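Local coordinates for NADH kinase POS5, mitochondrial (PDB 3AFO), which phosphorylates NADH and, less readily, NAD(+) with ATP in mitochondria, making it a key source of the cellular reductant NADPH, at residues Val75-Pro79 / Asp80-Glu84. Sequence-based numbering, arbitrary orientation. Where two conformers were deposited one is given.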
# COMPACT_ATOMS: atom_id res chain seq x y z
N VAL A 75 23.92 11.24 41.20
CA VAL A 75 24.10 10.72 39.84
C VAL A 75 24.37 9.22 39.84
O VAL A 75 25.32 8.73 40.47
CB VAL A 75 25.26 11.46 39.11
CG1 VAL A 75 25.69 10.70 37.84
CG2 VAL A 75 24.90 12.90 38.79
N ILE A 76 23.52 8.50 39.12
CA ILE A 76 23.67 7.07 38.93
C ILE A 76 24.00 6.78 37.46
O ILE A 76 23.34 7.32 36.56
CB ILE A 76 22.38 6.31 39.29
CG1 ILE A 76 21.84 6.75 40.67
CG2 ILE A 76 22.62 4.82 39.24
CD1 ILE A 76 20.35 6.36 40.93
N VAL A 77 25.01 5.94 37.22
CA VAL A 77 25.34 5.47 35.87
C VAL A 77 25.65 3.99 35.96
O VAL A 77 25.82 3.46 37.06
CB VAL A 77 26.54 6.24 35.20
CG1 VAL A 77 26.23 7.71 35.07
CG2 VAL A 77 27.85 6.03 35.98
N GLN A 78 25.72 3.33 34.80
CA GLN A 78 26.15 1.93 34.68
C GLN A 78 27.58 1.74 35.20
O GLN A 78 28.38 2.67 35.15
CB GLN A 78 26.08 1.50 33.21
CG GLN A 78 24.66 1.39 32.67
CD GLN A 78 23.90 0.27 33.33
OE1 GLN A 78 24.08 -0.90 33.00
NE2 GLN A 78 23.06 0.63 34.29
N PRO A 79 27.91 0.53 35.71
CA PRO A 79 29.25 0.24 36.22
C PRO A 79 30.39 0.45 35.21
O PRO A 79 31.42 1.04 35.56
CB PRO A 79 29.16 -1.24 36.63
CG PRO A 79 27.72 -1.45 36.93
CD PRO A 79 26.99 -0.61 35.93
N ASP A 80 30.22 -0.02 33.98
CA ASP A 80 31.25 0.13 32.97
C ASP A 80 31.40 1.60 32.54
O ASP A 80 32.51 2.05 32.23
CB ASP A 80 31.04 -0.82 31.78
CG ASP A 80 29.66 -0.69 31.12
OD1 ASP A 80 28.75 -0.04 31.69
OD2 ASP A 80 29.49 -1.26 30.02
N VAL A 81 30.29 2.32 32.54
CA VAL A 81 30.26 3.75 32.23
C VAL A 81 30.98 4.58 33.30
O VAL A 81 31.76 5.47 32.97
CB VAL A 81 28.82 4.24 32.01
CG1 VAL A 81 28.73 5.75 32.09
CG2 VAL A 81 28.28 3.74 30.66
N ALA A 82 30.70 4.27 34.57
CA ALA A 82 31.40 4.91 35.70
C ALA A 82 32.92 4.84 35.53
O ALA A 82 33.61 5.86 35.61
CB ALA A 82 30.98 4.26 37.02
N GLU A 83 33.41 3.63 35.27
CA GLU A 83 34.83 3.40 35.00
C GLU A 83 35.29 4.13 33.74
O GLU A 83 36.37 4.74 33.72
CB GLU A 83 35.11 1.91 34.87
CG GLU A 83 35.49 1.21 36.18
CD GLU A 83 35.99 -0.22 35.95
OE1 GLU A 83 35.35 -0.97 35.18
OE2 GLU A 83 37.03 -0.61 36.54
N GLU A 84 34.48 4.07 32.69
CA GLU A 84 34.79 4.72 31.42
C GLU A 84 34.98 6.23 31.57
O GLU A 84 35.97 6.77 31.08
CB GLU A 84 33.70 4.44 30.38
CG GLU A 84 34.00 4.99 28.99
CD GLU A 84 32.80 4.99 28.07
OE1 GLU A 84 31.67 4.74 28.55
OE2 GLU A 84 32.97 5.25 26.86
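Val-77 and Val-81 meet where strand 74-76 of the parallel sheet, in the ATP-NAD kinase N-terminal domain, turns into the helix 79-86. The strand-to-helix joint is tight: Gln-78 takes the N-cap position and Pro-79 starts the first turn. Val-77 sets its CB toward the helix, with CG1 anti to its own carbonyl carbon (chi1 -60°), which leaves CG2 between backbone N and carbonyl carbon, where it packs 3.7 Å from CB of Ala-82. Its CB, the branch point, lies 3.8 Å from CG1 of Val-81, so one beta-branched residue covers two successive helix positions. Ala-82 suits this buried spot because its single methyl lets the first turn come close to the connection. Val-81 holds CG1 anti to its backbone N (chi1 163°), turned to Val-77, while CG2 lies alongside the CB of Gln-78 at 4.0 Å; beyond the joint, Val-81 also touches Met-59 of helix 53-69.

The side chain of Gln-78 touches Ile-111 and Met-133. Proline fits the first turn well, since its ring holds phi near the helical value and no earlier carbonyl needs its missing N-H. Asp-80 folds its carboxylate back over this N-terminal end, a place where the helix dipole would probably welcome a negative charge; OD1 rests 3.4 Å from Gln-78 CB and accepts a weak, bent bond from Val-81 N (2.9 Å, 121°). Glu-83 N donates to Pro-79 O at 3.3 Å. Ala-82 N donates to Gln-78 O at 2.9 Å.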